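Local coordinates for protein fiber (Murine adenovirus 2, PDB 5NBH) that forms the trimeric fibre of the virion, its distal domain binding N-acetylglucosamine and probably mediating attachment to host cells, at residues Leu169-Asp173 against Lys174-Lys178. Numbering follows the deposited sequence.
Sequences LPTSD and KSVYK
The carboxylate of Asp-173 takes two hydrogen bonds from Ser-175, both on OD1: one from the hydroxyl OG at 2.8 Å, the other from the backbone N at 2.9 Å. Both donors lie over the same face of the carboxylate, the N-H toward the anti side and the hydroxyl further out of the plane. With CG anti to the backbone N of Asp-173 (chi1 -178°), the acid folds forward over the start of the turn, and the paired grip should limit its rotation. The Asp-173 carbonyl closes the same bend, its O accepting from Val-176 N at 2.9 Å. Just before it, Thr-171 OG1 receives a longer bond of 3.2 Å from Asp-173 N.

A charged group also folds back on the chain. Lys-174, bent at chi2 and chi4, arches its methylenes past the carbonyl of Ser-172, and its NZ donates a hydrogen bond of 2.9 Å to Ser-172 O, lying in the carbonyl plane. Part of this lysine also rests on Tyr-204 of strand 191-205.

Apolar contact is modest. The two methyls of Val-176 meet different partners: CG2 lies 3.7 Å from Asp-173 CB, and CG1 meets Thr-171 CG2 at 4.0 Å, the valine and threonine side chains crossing at about a right angle. Thr-171 also packs on Asn-90 of the second subunit, placing the loop beside the trimer interface.

The bend is thus an ST turn at Thr-171 running into a type I beta turn, Asp-173 to Val-176, whose first residue makes an Asx turn through OD1; it forms a surface loop leading into strand 179-188 of the distal domain.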
ATOM      1  N   LEU A 169      12.400   9.940  -4.683  1.00 13.14           N
ATOM      2  CA  LEU A 169      12.600  11.385  -4.800  1.00 13.48           C
ATOM      3  C   LEU A 169      11.396  12.085  -5.358  1.00 13.14           C
ATOM      4  O   LEU A 169      10.933  11.737  -6.451  1.00 12.40           O
ATOM      5  CB  LEU A 169      13.818  11.688  -5.677  1.00 14.22           C
ATOM      6  CG  LEU A 169      15.157  11.233  -5.095  1.00 14.30           C
ATOM      7  CD1 LEU A 169      16.218  11.292  -6.165  1.00 15.35           C
ATOM      8  CD2 LEU A 169      15.610  12.054  -3.888  1.00 13.76           C
ATOM      9  N   PRO A 170      10.835  13.068  -4.617  1.00 13.13           N
ATOM     10  CA  PRO A 170       9.759  13.878  -5.128  1.00 14.02           C
ATOM     11  C   PRO A 170      10.260  15.108  -5.911  1.00 15.61           C
ATOM     12  O   PRO A 170      11.453  15.274  -6.055  1.00 16.17           O
ATOM     13  CB  PRO A 170       9.072  14.327  -3.843  1.00 14.32           C
ATOM     14  CG  PRO A 170      10.207  14.558  -2.919  1.00 13.87           C
ATOM     15  CD  PRO A 170      11.259  13.547  -3.281  1.00 14.15           C
ATOM     16  N   THR A 171       9.339  15.916  -6.426  1.00 17.08           N
ATOM     17  CA  THR A 171       9.719  17.084  -7.225  1.00 19.09           C
ATOM     18  C   THR A 171      10.588  18.016  -6.361  1.00 18.80           C
ATOM     19  O   THR A 171      10.268  18.270  -5.181  1.00 17.25           O
ATOM     20  CB  THR A 171       8.507  17.848  -7.826  1.00 20.22           C
ATOM     21  OG1 THR A 171       8.987  19.015  -8.514  1.00 23.68           O
ATOM     22  CG2 THR A 171       7.530  18.305  -6.764  1.00 20.89           C
ATOM     23  N   SER A 172      11.691  18.489  -6.948  1.00 21.23           N
ATOM     24  CA  SER A 172      12.569  19.481  -6.306  1.00 22.20           C
ATOM     25  C   SER A 172      12.214  20.920  -6.662  1.00 24.57           C
ATOM     26  O   SER A 172      12.999  21.829  -6.341  1.00 25.17           O
ATOM     27  CB  SER A 172      14.024  19.225  -6.699  1.00 23.64           C
ATOM     28  OG  SER A 172      14.174  19.409  -8.110  1.00 22.91           O
ATOM     29  N   ASP A 173      11.069  21.131  -7.310  1.00 25.28           N
ATOM     30  CA  ASP A 173      10.543  22.477  -7.565  1.00 28.70           C
ATOM     31  C   ASP A 173      10.405  23.226  -6.232  1.00 28.65           C
ATOM     32  O   ASP A 173       9.641  22.825  -5.372  1.00 25.41           O
ATOM     33  CB  ASP A 173       9.186  22.375  -8.266  1.00 30.55           C
ATOM     34  CG  ASP A 173       8.588  23.729  -8.614  1.00 31.62           C
ATOM     35  OD1 ASP A 173       8.988  24.771  -8.022  1.00 32.17           O
ATOM     36  OD2 ASP A 173       7.686  23.729  -9.475  1.00 32.49           O
ATOM     37  N   LYS A 174      11.165  24.305  -6.074  1.00 29.73           N
ATOM     38  CA  LYS A 174      11.275  24.991  -4.784  1.00 32.46           C
ATOM     39  C   LYS A 174      10.034  25.812  -4.428  1.00 32.36           C
ATOM     40  O   LYS A 174       9.922  26.277  -3.283  1.00 34.84           O
ATOM     41  CB  LYS A 174      12.552  25.861  -4.738  1.00 35.41           C
ATOM     42  CG  LYS A 174      13.863  25.088  -4.914  1.00 37.13           C
ATOM     43  CD  LYS A 174      14.159  24.100  -3.782  1.00 39.21           C
ATOM     44  CE  LYS A 174      15.508  23.403  -3.981  1.00 40.48           C
ATOM     45  NZ  LYS A 174      15.525  22.555  -5.224  1.00 40.98           N
ATOM     46  N   SER A 175       9.107  25.972  -5.386  1.00 29.86           N
ATOM     47  CA  SER A 175       7.764  26.487  -5.105  1.00 29.66           C
ATOM     48  C   SER A 175       6.779  25.408  -4.588  1.00 29.23           C
ATOM     49  O   SER A 175       5.620  25.731  -4.308  1.00 26.08           O
ATOM     50  CB  SER A 175       7.149  27.130  -6.354  1.00 30.55           C
ATOM     51  OG  SER A 175       6.663  26.138  -7.242  1.00 32.35           O
ATOM     52  N   VAL A 176       7.221  24.146  -4.487  1.00 25.64           N
ATOM     53  CA  VAL A 176       6.367  23.062  -3.952  1.00 24.96           C
ATOM     54  C   VAL A 176       6.726  22.757  -2.498  1.00 21.20           C
ATOM     55  O   VAL A 176       7.901  22.563  -2.165  1.00 21.40           O
ATOM     56  CB  VAL A 176       6.464  21.785  -4.812  1.00 24.51           C
ATOM     57  CG1 VAL A 176       5.592  20.675  -4.235  1.00 25.81           C
ATOM     58  CG2 VAL A 176       6.059  22.097  -6.240  1.00 26.10           C
ATOM     59  N   TYR A 177       5.708  22.742  -1.643  1.00 22.45           N
ATOM     60  CA  TYR A 177       5.879  22.494  -0.207  1.00 22.73           C
ATOM     61  C   TYR A 177       4.947  21.367   0.217  1.00 19.74           C
ATOM     62  O   TYR A 177       3.913  21.621   0.859  1.00 19.80           O
ATOM     63  CB  TYR A 177       5.602  23.749   0.641  1.00 24.57           C
ATOM     64  CG  TYR A 177       6.554  24.888   0.411  1.00 26.90           C
ATOM     65  CD1 TYR A 177       6.347  25.785  -0.649  1.00 29.99           C
ATOM     66  CD2 TYR A 177       7.653  25.087   1.241  1.00 29.57           C
ATOM     67  CE1 TYR A 177       7.212  26.854  -0.866  1.00 31.07           C
ATOM     68  CE2 TYR A 177       8.524  26.144   1.029  1.00 31.52           C
ATOM     69  CZ  TYR A 177       8.300  27.023  -0.028  1.00 32.47           C
ATOM     70  OH  TYR A 177       9.172  28.077  -0.251  1.00 36.50           O
ATOM     71  N   LYS A 178       5.315  20.135  -0.146  1.00 17.92           N
ATOM     72  CA  LYS A 178       4.534  18.978   0.244  1.00 16.57           C
ATOM     73  C   LYS A 178       4.621  18.811   1.761  1.00 15.03           C
ATOM     74  O   LYS A 178       5.696  18.649   2.340  1.00 14.50           O
ATOM     75  CB  LYS A 178       5.010  17.739  -0.504  1.00 17.70           C
ATOM     76  CG  LYS A 178       4.215  16.480  -0.196  1.00 18.75           C
ATOM     77  CD  LYS A 178       2.794  16.504  -0.695  1.00 19.63           C
ATOM     78  CE  LYS A 178       2.093  15.169  -0.438  1.00 20.97           C
ATOM     79  NZ  LYS A 178       0.784  15.197  -1.145  1.00 23.46           N
TER